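Local coordinates for protein ATP-dependent DNA helicase (Mycobacterium smegmatis, PDB 5V9X) that is a 3'-to-5' RNA:DNA helicase that probably uses ATP hydrolysis to move along a single-stranded DNA tracking strand, at residues H290-F296 against V394-V400; L385-M391 against R412-H418; R520-V524 against T533-G537; L788-R792 against H803-A808. All coordinates share one frame; numbering follows the deposited sequence.

Interaction 1 (H290-F296 against V394-V400); sequences HNSSIVF and VDLVIQV
Strands 292-296 and 394-400 are neighbours in the parallel sheet of the second RecA-like domain, where Ile294 pairs with Val397, Val295 with Ile398 and Phe296 with Gln399. The short axes approach to 4.7 Å at 16°, which fits parallel pairing. A ladder supports this register: Ile398 N gives to Ile294 O at 2.8 Å, Phe296 N to Ile398 O at 2.8 Å, and Val400 N to Phe296 O at 3.1 Å.

On the face bearing Ile294, Val397 and Phe296, Val397 CG1 meets the edge of the Phe296 ring, 3.6 Å from CD2. Ile294 CG2 lies over the rim of one face of that ring. The Gln399 chain bends at chi2 (63°), which brings its amide nearly parallel to the phenyl plane; OE1 merely touches Phe296 CB, and its hydrogen bond is to Arg412 NH1.

The other face carries Val295, Ile398 and Leu396 and is packed by helix 276-288. Toward the N-terminal end of the two segments Asn291 ND2 reaches Asp395 OD2 in a weak bond. His290, whose ND1 is bonded to Leu286 O, receives Leu396 over its ring: a CH-pi contact with CB 4.0 Å from the centroid and 16° off the normal.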
# COMPACT_ATOMS: atom_id res chain seq x y z
N HIS A 290 17.56 10.22 -21.45
CA HIS A 290 16.16 10.62 -21.44
C HIS A 290 16.01 11.95 -20.77
O HIS A 290 16.84 12.31 -19.99
CB HIS A 290 15.31 9.62 -20.66
CG HIS A 290 15.17 8.29 -21.31
ND1 HIS A 290 16.00 7.24 -21.03
CD2 HIS A 290 14.27 7.82 -22.20
CE1 HIS A 290 15.63 6.19 -21.73
NE2 HIS A 290 14.58 6.52 -22.45
N ASN A 291 14.94 12.68 -21.07
CA ASN A 291 14.78 13.99 -20.47
C ASN A 291 14.60 14.06 -18.98
O ASN A 291 15.37 14.71 -18.32
CB ASN A 291 13.51 14.60 -21.03
CG ASN A 291 13.64 14.98 -22.47
OD1 ASN A 291 14.40 15.87 -22.80
ND2 ASN A 291 12.89 14.32 -23.33
N SER A 292 13.65 13.33 -18.44
CA SER A 292 13.41 13.34 -17.02
C SER A 292 13.02 11.94 -16.69
O SER A 292 12.28 11.33 -17.40
CB SER A 292 12.31 14.31 -16.64
OG SER A 292 12.83 15.54 -16.20
N SER A 293 13.52 11.46 -15.58
CA SER A 293 13.29 10.08 -15.17
C SER A 293 12.98 10.05 -13.69
O SER A 293 13.53 10.82 -12.91
CB SER A 293 14.50 9.21 -15.48
OG SER A 293 15.00 9.45 -16.78
N ILE A 294 12.07 9.15 -13.31
CA ILE A 294 11.77 8.87 -11.91
C ILE A 294 12.34 7.50 -11.59
O ILE A 294 11.96 6.50 -12.21
CB ILE A 294 10.27 8.93 -11.61
CG1 ILE A 294 9.69 10.29 -12.00
CG2 ILE A 294 10.01 8.64 -10.14
CD1 ILE A 294 8.19 10.38 -11.83
N VAL A 295 13.27 7.45 -10.64
CA VAL A 295 13.82 6.20 -10.13
C VAL A 295 13.12 5.90 -8.81
O VAL A 295 13.23 6.68 -7.86
CB VAL A 295 15.34 6.28 -9.95
CG1 VAL A 295 15.90 4.93 -9.52
CG2 VAL A 295 16.00 6.76 -11.23
N PHE A 296 12.38 4.79 -8.76
CA PHE A 296 11.65 4.41 -7.56
C PHE A 296 12.48 3.44 -6.73
O PHE A 296 12.98 2.44 -7.24
CB PHE A 296 10.30 3.78 -7.90
CG PHE A 296 9.24 4.77 -8.28
CD1 PHE A 296 8.65 5.57 -7.31
CD2 PHE A 296 8.82 4.91 -9.59
CE1 PHE A 296 7.67 6.49 -7.64
CE2 PHE A 296 7.84 5.83 -9.93
CZ PHE A 296 7.26 6.62 -8.96
N VAL A 394 8.53 13.70 -17.91
CA VAL A 394 9.05 12.39 -17.53
C VAL A 394 8.74 11.40 -18.65
O VAL A 394 7.58 11.09 -18.91
CB VAL A 394 8.47 11.91 -16.19
CG1 VAL A 394 9.01 10.53 -15.84
CG2 VAL A 394 8.78 12.91 -15.09
N ASP A 395 9.78 10.91 -19.32
CA ASP A 395 9.62 9.88 -20.35
C ASP A 395 10.35 8.59 -19.99
O ASP A 395 10.66 7.79 -20.87
CB ASP A 395 10.08 10.40 -21.72
CG ASP A 395 11.52 10.89 -21.72
OD1 ASP A 395 12.13 11.00 -20.64
OD2 ASP A 395 12.05 11.16 -22.82
N LEU A 396 10.62 8.38 -18.70
CA LEU A 396 11.25 7.15 -18.24
C LEU A 396 10.97 6.98 -16.75
O LEU A 396 11.13 7.94 -15.98
CB LEU A 396 12.76 7.16 -18.49
CG LEU A 396 13.52 5.90 -18.05
CD1 LEU A 396 13.28 4.76 -19.03
CD2 LEU A 396 15.01 6.17 -17.89
N VAL A 397 10.56 5.78 -16.35
CA VAL A 397 10.49 5.38 -14.95
C VAL A 397 11.37 4.16 -14.78
O VAL A 397 11.26 3.19 -15.55
CB VAL A 397 9.05 5.09 -14.49
CG1 VAL A 397 9.07 4.39 -13.14
CG2 VAL A 397 8.24 6.37 -14.42
N ILE A 398 12.26 4.20 -13.79
CA ILE A 398 13.12 3.07 -13.45
C ILE A 398 12.68 2.54 -12.09
O ILE A 398 12.52 3.32 -11.14
CB ILE A 398 14.60 3.47 -13.44
CG1 ILE A 398 15.04 3.95 -14.82
CG2 ILE A 398 15.45 2.30 -12.99
CD1 ILE A 398 16.48 4.40 -14.88
N GLN A 399 12.48 1.23 -12.01
CA GLN A 399 12.07 0.57 -10.77
C GLN A 399 13.23 -0.29 -10.29
O GLN A 399 13.60 -1.26 -10.94
CB GLN A 399 10.81 -0.27 -10.99
CG GLN A 399 10.42 -1.11 -9.78
CD GLN A 399 10.07 -0.27 -8.58
OE1 GLN A 399 9.41 0.76 -8.70
NE2 GLN A 399 10.52 -0.70 -7.40
N VAL A 400 13.80 0.08 -9.14
CA VAL A 400 14.87 -0.69 -8.52
C VAL A 400 14.23 -1.72 -7.60
O VAL A 400 13.44 -1.36 -6.72
CB VAL A 400 15.84 0.22 -7.76
CG1 VAL A 400 16.60 -0.56 -6.70
CG2 VAL A 400 16.82 0.87 -8.73

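Interaction 2 (L385-M391 against R412-H418); sequences LELGIDM and RVGRAGH. With ANP (phosphoaminophosphonic acid-adenylate ester), chain C.
The gamma-phosphate oxygen O1G of the bound AMP-PNP is gripped by three N-H groups: Arg415 NH1, Arg415 NH2 at 2.7 Å from O1G, and His418 NE2 at 2.9 Å from O1G. The histidine bond is almost straight (178°), and O1G lies in the plane of both the imidazole and the guanidinium.

Segment 385-391 positions these two donors. His418 ND1 gives a 2.7 Å bond to Asp390 OD1, approaching the carboxylate on its anti side and 21° out of its plane. Both imidazole nitrogens are thus engaged, which fixes the ring's rotation. The other oxygen of that carboxylate, Asp390 OD2, accepts from the ribose O3' at 2.6 Å, linking sugar and phosphate recognition. Ile389 O stands 3.5 Å above the centre of the His418 ring and also takes a weak bond from Arg415 NH1.

Bends at chi2 and chi3 fold Arg415 against the 385-389 backbone; its CD packs 3.5 Å from Ile389 CG1, and Leu387 C and Gly388 N lie over one guanidinium face. Farther out, Glu386 OE1 forms a long, weak salt bridge with Arg412 NE (3.4 Å), while Arg412 NH1 bonds Asn298 besides Gln399.

Lys75 and Thr76 bind the nucleotide from the first RecA-like domain. Arg415, the second arginine of QRVGRAGH, on the gamma-phosphate is consistent with motif VI of superfamily 2 helicases and an arginine finger.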
# COMPACT_ATOMS: atom_id res chain seq x y z
N LEU A 385 5.61 9.48 -4.89
CA LEU A 385 5.29 9.92 -6.24
C LEU A 385 4.69 8.79 -7.07
O LEU A 385 4.75 8.83 -8.30
CB LEU A 385 6.53 10.47 -6.94
CG LEU A 385 7.28 11.63 -6.27
CD1 LEU A 385 8.40 12.12 -7.18
CD2 LEU A 385 6.33 12.75 -5.93
N GLU A 386 4.11 7.78 -6.42
CA GLU A 386 3.64 6.60 -7.14
C GLU A 386 2.38 6.90 -7.95
O GLU A 386 2.18 6.30 -9.01
CB GLU A 386 3.37 5.46 -6.16
CG GLU A 386 2.66 4.25 -6.78
CD GLU A 386 2.49 3.10 -5.81
OE1 GLU A 386 3.39 2.88 -4.97
OE2 GLU A 386 1.45 2.40 -5.88
N LEU A 387 1.56 7.84 -7.50
CA LEU A 387 0.20 7.97 -8.00
C LEU A 387 -0.07 9.36 -8.55
O LEU A 387 0.43 10.36 -8.02
CB LEU A 387 -0.81 7.66 -6.90
CG LEU A 387 -0.68 6.27 -6.26
CD1 LEU A 387 -1.38 6.24 -4.91
CD2 LEU A 387 -1.26 5.22 -7.18
N GLY A 388 -0.85 9.41 -9.63
CA GLY A 388 -1.57 10.61 -10.02
C GLY A 388 -0.80 11.73 -10.69
O GLY A 388 -1.34 12.36 -11.60
N ILE A 389 0.43 12.00 -10.26
CA ILE A 389 1.16 13.17 -10.73
C ILE A 389 1.25 13.16 -12.25
O ILE A 389 1.34 12.10 -12.88
CB ILE A 389 2.56 13.25 -10.09
CG1 ILE A 389 3.39 12.02 -10.45
CG2 ILE A 389 2.46 13.44 -8.59
CD1 ILE A 389 4.85 12.15 -10.12
N ASP A 390 1.21 14.35 -12.84
CA ASP A 390 1.19 14.52 -14.29
C ASP A 390 2.39 15.38 -14.69
O ASP A 390 2.27 16.58 -14.95
CB ASP A 390 -0.13 15.15 -14.74
CG ASP A 390 -0.15 15.47 -16.21
OD1 ASP A 390 0.12 14.56 -17.02
OD2 ASP A 390 -0.44 16.64 -16.56
N MET A 391 3.56 14.75 -14.74
CA MET A 391 4.80 15.41 -15.12
C MET A 391 5.04 15.14 -16.59
O MET A 391 5.54 14.07 -16.97
CB MET A 391 5.96 14.92 -14.25
CG MET A 391 5.71 15.02 -12.76
SD MET A 391 5.54 16.72 -12.19
CE MET A 391 5.28 16.48 -10.44
N ARG A 412 3.40 3.19 -10.95
CA ARG A 412 4.69 3.85 -10.97
C ARG A 412 5.15 4.12 -12.41
O ARG A 412 5.46 5.26 -12.77
CB ARG A 412 5.73 3.02 -10.21
CG ARG A 412 5.51 3.01 -8.71
CD ARG A 412 6.60 2.25 -7.98
NE ARG A 412 6.29 2.11 -6.56
CZ ARG A 412 7.09 1.52 -5.67
NH1 ARG A 412 8.26 1.02 -6.06
NH2 ARG A 412 6.72 1.43 -4.40
N VAL A 413 5.18 3.07 -13.24
CA VAL A 413 5.59 3.25 -14.63
C VAL A 413 4.65 4.21 -15.35
O VAL A 413 5.06 4.90 -16.29
CB VAL A 413 5.66 1.88 -15.34
CG1 VAL A 413 5.93 2.04 -16.83
CG2 VAL A 413 6.73 1.00 -14.69
N GLY A 414 3.39 4.29 -14.90
CA GLY A 414 2.44 5.21 -15.50
C GLY A 414 2.85 6.67 -15.43
O GLY A 414 2.34 7.48 -16.22
N ARG A 415 3.74 7.03 -14.50
CA ARG A 415 4.20 8.41 -14.41
C ARG A 415 4.90 8.85 -15.70
O ARG A 415 4.85 10.04 -16.05
CB ARG A 415 5.15 8.59 -13.23
CG ARG A 415 4.59 8.22 -11.86
CD ARG A 415 3.18 8.72 -11.67
NE ARG A 415 2.19 7.70 -12.00
CZ ARG A 415 0.93 7.96 -12.34
NH1 ARG A 415 0.50 9.21 -12.39
NH2 ARG A 415 0.11 6.97 -12.63
N ALA A 416 5.54 7.92 -16.40
CA ALA A 416 6.18 8.24 -17.67
C ALA A 416 5.16 8.26 -18.79
O ALA A 416 4.16 7.53 -18.77
CB ALA A 416 7.28 7.23 -17.98
N GLY A 417 5.41 9.10 -19.79
CA GLY A 417 4.51 9.24 -20.92
C GLY A 417 3.09 9.60 -20.52
O GLY A 417 2.13 9.07 -21.10
N HIS A 418 2.94 10.51 -19.56
CA HIS A 418 1.65 10.76 -18.92
C HIS A 418 0.78 11.68 -19.79
O HIS A 418 0.34 12.75 -19.38
CB HIS A 418 1.86 11.34 -17.53
CG HIS A 418 0.73 11.06 -16.59
ND1 HIS A 418 -0.23 12.00 -16.28
CD2 HIS A 418 0.40 9.94 -15.90
CE1 HIS A 418 -1.10 11.47 -15.43
NE2 HIS A 418 -0.74 10.23 -15.19
PG ANP C . -3.50 8.74 -13.60
O1G ANP C . -2.06 8.37 -13.46
O2G ANP C . -3.98 9.52 -12.31
O3G ANP C . -4.37 7.42 -13.77
PB ANP C . -5.26 10.22 -15.13
O1B ANP C . -5.79 10.86 -13.81
O2B ANP C . -6.12 9.06 -15.50
N3B ANP C . -3.68 9.73 -14.95
PA ANP C . -4.86 12.77 -15.98
O1A ANP C . -3.71 12.87 -15.06
O2A ANP C . -6.12 13.47 -15.49
O3A ANP C . -5.31 11.27 -16.27
O5' ANP C . -4.46 13.31 -17.41
C5' ANP C . -3.30 12.88 -18.21
C4' ANP C . -2.78 14.05 -19.00
O4' ANP C . -3.59 14.26 -20.19
C3' ANP C . -2.85 15.37 -18.24
O3' ANP C . -1.86 16.25 -18.75
C2' ANP C . -4.24 15.89 -18.61
O2' ANP C . -4.48 17.25 -18.21
C1' ANP C . -4.29 15.50 -20.09
N9 ANP C . -5.62 15.30 -20.66
C8 ANP C . -6.83 15.21 -20.02
N7 ANP C . -7.85 15.01 -20.81
C5 ANP C . -7.28 14.97 -22.08
C6 ANP C . -7.83 14.79 -23.36
N6 ANP C . -9.13 14.60 -23.59
N1 ANP C . -6.98 14.81 -24.41
C2 ANP C . -5.67 14.99 -24.19
N3 ANP C . -5.05 15.18 -23.02
C4 ANP C . -5.91 15.15 -22.00

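Interaction 3 (R520-V524 against T533-G537); sequences RPRLV and TARPG
The guanidinium of Arg535 lies against Pro521, whose CB and carbonyl O lie over a face of the group, and Leu523 O meets its edge, tilted about 20° from the plane. This contact forms the open end of a beta hairpin, strands 523-526 and 531-534, in the winged-helix region. Pro521 CG comes 3.4 Å from Arg535 NH1. A second guanidinium, that of Arg522, has Arg520 CB over its centre and turns away from this contact to bond Leu788 O through NE.

Antiparallel pairing follows from Val524 and Thr533, a hydrogen-bonded pair with Val524 N to Thr533 O at 2.8 Å and Thr533 N to Val524 O at 3.0 Å. Leu523 and Ala534 form the next, non-hydrogen-bonded pair, where Leu523 CD2 rests 3.8 Å from Ala534 CA. Beyond it Arg535 N continues the pairing to Arg522 O, although the donor stands above that carbonyl plane (41° out).

Past the strand end Arg535 takes over with its side chain. Chi1 of -55° sets CG opposite the carbonyl carbon, and the chain then runs extended as far as NE, crossing Val524 at about a right angle; Val524 CG2 touches it. The guanidinium finally clasps one oxygen side-on: NE at 3.1 Å and NH2 at 3.3 Å from Leu523 O, both from the same face of that carbonyl.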
# COMPACT_ATOMS: atom_id res chain seq x y z
N ARG A 520 -6.77 4.01 29.55
CA ARG A 520 -7.53 5.21 29.85
C ARG A 520 -8.79 5.25 29.00
O ARG A 520 -8.70 5.25 27.76
CB ARG A 520 -6.69 6.47 29.59
CG ARG A 520 -5.25 6.37 30.06
CD ARG A 520 -5.09 6.88 31.49
NE ARG A 520 -3.73 6.67 31.98
CZ ARG A 520 -3.35 5.63 32.71
NH1 ARG A 520 -4.23 4.70 33.04
NH2 ARG A 520 -2.09 5.53 33.11
N PRO A 521 -9.98 5.27 29.60
CA PRO A 521 -11.20 5.48 28.81
C PRO A 521 -11.40 6.95 28.48
O PRO A 521 -11.04 7.84 29.26
CB PRO A 521 -12.31 4.96 29.74
CG PRO A 521 -11.77 5.20 31.10
CD PRO A 521 -10.28 4.99 31.01
N ARG A 522 -11.99 7.20 27.32
CA ARG A 522 -12.05 8.54 26.76
C ARG A 522 -13.46 9.09 26.59
O ARG A 522 -13.61 10.25 26.19
CB ARG A 522 -11.33 8.58 25.41
CG ARG A 522 -10.01 7.81 25.40
CD ARG A 522 -9.04 8.37 26.43
NE ARG A 522 -7.67 7.91 26.17
CZ ARG A 522 -6.59 8.44 26.73
NH1 ARG A 522 -6.71 9.45 27.58
NH2 ARG A 522 -5.39 7.96 26.44
N LEU A 523 -14.49 8.30 26.87
CA LEU A 523 -15.87 8.74 26.70
C LEU A 523 -16.69 8.34 27.92
O LEU A 523 -16.30 7.48 28.71
CB LEU A 523 -16.49 8.15 25.43
CG LEU A 523 -15.86 8.54 24.10
CD1 LEU A 523 -16.51 7.77 22.96
CD2 LEU A 523 -15.96 10.04 23.87
N VAL A 524 -17.84 9.00 28.07
CA VAL A 524 -18.81 8.67 29.10
C VAL A 524 -20.10 8.27 28.41
O VAL A 524 -20.60 9.00 27.54
CB VAL A 524 -19.03 9.85 30.07
CG1 VAL A 524 -20.10 9.51 31.08
CG2 VAL A 524 -17.73 10.22 30.76
N THR A 533 -20.66 11.29 25.64
CA THR A 533 -20.00 12.58 25.79
C THR A 533 -18.50 12.37 25.98
O THR A 533 -18.05 11.29 26.40
CB THR A 533 -20.57 13.37 26.98
OG1 THR A 533 -20.62 12.54 28.14
CG2 THR A 533 -21.96 13.89 26.65
N ALA A 534 -17.74 13.40 25.67
CA ALA A 534 -16.29 13.33 25.72
C ALA A 534 -15.77 13.71 27.10
O ALA A 534 -16.33 14.59 27.77
CB ALA A 534 -15.66 14.24 24.66
N ARG A 535 -14.71 13.04 27.52
CA ARG A 535 -13.96 13.45 28.70
C ARG A 535 -12.90 14.47 28.30
O ARG A 535 -12.53 14.55 27.12
CB ARG A 535 -13.32 12.23 29.35
CG ARG A 535 -14.31 11.14 29.70
CD ARG A 535 -13.72 10.18 30.72
NE ARG A 535 -14.49 8.95 30.80
CZ ARG A 535 -14.19 7.94 31.61
NH1 ARG A 535 -13.14 8.02 32.41
NH2 ARG A 535 -14.95 6.85 31.62
N PRO A 536 -12.42 15.27 29.24
CA PRO A 536 -11.47 16.33 28.90
C PRO A 536 -10.30 15.84 28.05
O PRO A 536 -9.68 14.82 28.34
CB PRO A 536 -10.99 16.83 30.26
CG PRO A 536 -12.15 16.59 31.16
CD PRO A 536 -12.80 15.32 30.67
N GLY A 537 -10.03 16.57 26.97
CA GLY A 537 -8.92 16.25 26.09
C GLY A 537 -9.20 15.21 25.03
O GLY A 537 -8.25 14.75 24.39

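Interaction 4 (L788-R792 against H803-A808); sequences LLLPR and HQRQRA
Leu790 and Ala808 form the tight half of a loop-on-helix contact, in which the chain leaving helix 774-786 folds over helix 801-815. The helix-to-loop change is marked by a Schellman motif at Leu788, whose positive phi (65°) ends helix 774-786. Two residues on, Leu790 directs its CB toward helix 801-815, and both methyls touch it. CD2 lies 3.6 Å from Ala808 CA, and CD1 is 3.7 Å from Gln804 O and 3.9 Å from Ala808 CB. The branch thereby sits over successive turns, since Gln804 and Ala808 are four residues apart and joined by the helical bond Ala808 N to Gln804 O. Ala784 of helix 774-786 also touches Leu790, so this buried leucine lies between helices 774-786 and 801-815.

The other half is just as close in distance but lies nearer solvent, through the partly exposed Arg807 and Arg792. Here Pro791 leans on the aliphatic part of Arg807: Pro791 CG is 3.6 Å from Arg807 CD. A bend at chi2 (-62°) returns the arginine along the helix and over His803, whose NE2 lies against the centre of the guanidinium face. Arg792 starts away from the helix and bonds Thr544 through NH1.

Between the two segments there is no hydrogen bond, so the contact rests on van der Waals packing. The one polar approach, Pro791 O to His803 ND1 at 3.5 Å, has a poor angle. The ring atom nearest that oxygen is instead His803 CE1, between the two nitrogens.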
# COMPACT_ATOMS: atom_id res chain seq x y z
N LEU A 788 -6.92 4.52 20.64
CA LEU A 788 -6.71 5.60 21.60
C LEU A 788 -6.89 5.14 23.04
O LEU A 788 -7.38 5.90 23.89
CB LEU A 788 -7.64 6.80 21.31
CG LEU A 788 -7.62 7.35 19.89
CD1 LEU A 788 -8.72 8.39 19.70
CD2 LEU A 788 -6.26 7.95 19.58
N LEU A 789 -6.48 3.91 23.35
CA LEU A 789 -6.65 3.35 24.68
C LEU A 789 -5.37 3.31 25.50
O LEU A 789 -5.45 3.21 26.73
CB LEU A 789 -7.21 1.93 24.58
CG LEU A 789 -8.58 1.80 23.92
CD1 LEU A 789 -8.97 0.34 23.83
CD2 LEU A 789 -9.62 2.59 24.69
N LEU A 790 -4.20 3.38 24.86
CA LEU A 790 -2.94 3.35 25.60
C LEU A 790 -2.67 4.69 26.26
O LEU A 790 -2.88 5.74 25.65
CB LEU A 790 -1.79 2.99 24.67
CG LEU A 790 -1.72 1.58 24.10
CD1 LEU A 790 -0.48 1.43 23.24
CD2 LEU A 790 -1.74 0.55 25.22
N PRO A 791 -2.20 4.70 27.51
CA PRO A 791 -1.78 5.96 28.13
C PRO A 791 -0.53 6.50 27.45
O PRO A 791 0.44 5.77 27.24
CB PRO A 791 -1.52 5.57 29.59
CG PRO A 791 -1.23 4.11 29.54
CD PRO A 791 -2.05 3.55 28.42
N ARG A 792 -0.56 7.78 27.10
CA ARG A 792 0.55 8.44 26.44
C ARG A 792 1.34 9.29 27.43
O ARG A 792 0.91 9.55 28.55
CB ARG A 792 0.05 9.28 25.26
CG ARG A 792 -1.25 10.03 25.52
CD ARG A 792 -1.67 10.87 24.32
NE ARG A 792 -1.85 10.08 23.11
CZ ARG A 792 -2.18 10.59 21.92
NH1 ARG A 792 -2.36 11.90 21.79
NH2 ARG A 792 -2.33 9.80 20.87
N HIS A 803 7.32 3.30 24.62
CA HIS A 803 6.27 3.47 25.62
C HIS A 803 4.97 2.81 25.18
O HIS A 803 4.24 2.26 26.01
CB HIS A 803 6.05 4.96 25.89
CG HIS A 803 5.10 5.24 27.01
ND1 HIS A 803 3.91 5.91 26.82
CD2 HIS A 803 5.17 4.95 28.33
CE1 HIS A 803 3.29 6.01 27.98
NE2 HIS A 803 4.03 5.44 28.91
N GLN A 804 4.65 2.88 23.88
CA GLN A 804 3.53 2.10 23.36
C GLN A 804 3.71 0.62 23.68
O GLN A 804 2.79 -0.03 24.20
CB GLN A 804 3.39 2.30 21.85
CG GLN A 804 2.72 3.61 21.45
CD GLN A 804 2.40 3.66 19.96
OE1 GLN A 804 2.54 2.66 19.25
NE2 GLN A 804 1.96 4.82 19.49
N ARG A 805 4.90 0.08 23.40
CA ARG A 805 5.16 -1.33 23.65
C ARG A 805 4.99 -1.68 25.12
O ARG A 805 4.33 -2.67 25.46
CB ARG A 805 6.58 -1.68 23.19
CG ARG A 805 6.77 -1.60 21.70
CD ARG A 805 8.23 -1.39 21.36
NE ARG A 805 8.46 -1.51 19.93
CZ ARG A 805 9.57 -1.10 19.32
NH1 ARG A 805 10.53 -0.52 20.02
NH2 ARG A 805 9.70 -1.26 18.01
N GLN A 806 5.57 -0.88 26.01
CA GLN A 806 5.49 -1.17 27.44
C GLN A 806 4.05 -1.17 27.93
O GLN A 806 3.61 -2.10 28.61
CB GLN A 806 6.33 -0.15 28.22
CG GLN A 806 6.19 -0.26 29.73
CD GLN A 806 7.10 0.72 30.46
OE1 GLN A 806 6.63 1.59 31.19
NE2 GLN A 806 8.40 0.57 30.26
N ARG A 807 3.29 -0.13 27.59
CA ARG A 807 1.90 -0.06 28.04
C ARG A 807 1.03 -1.09 27.34
O ARG A 807 0.13 -1.67 27.95
CB ARG A 807 1.35 1.35 27.82
CG ARG A 807 1.98 2.42 28.71
CD ARG A 807 1.74 2.14 30.18
NE ARG A 807 2.16 3.26 31.02
CZ ARG A 807 3.40 3.46 31.44
NH1 ARG A 807 4.35 2.59 31.12
NH2 ARG A 807 3.69 4.51 32.19
N ALA A 808 1.27 -1.33 26.04
CA ALA A 808 0.48 -2.32 25.32
C ALA A 808 0.76 -3.73 25.82
O ALA A 808 -0.16 -4.53 26.02
CB ALA A 808 0.73 -2.22 23.82

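How the interactions relate
From the N terminus, segment 290-296 comes first, then 385-391, 394-400 and 412-418: interactions 1 and 2 cross, their segments alternating. Interaction 1 closes a loop of 97 residues within the second RecA-like sheet; interaction 2 closes 20 residues at the nucleotide. Their centres are 10 Å apart, and a probable hydrogen bond from Gly417 N to Val394 O ties the sheet to the site. Interaction 3 follows in series, closing a hairpin, and interaction 4 closes the ten-residue link into helix 801-815. These two do not overlap along the chain but meet in space: a probable hydrogen bond between Arg520 N and Leu789 O joins the winged-helix region to the C-terminal one, across the chain's centre from interactions 1 and 2.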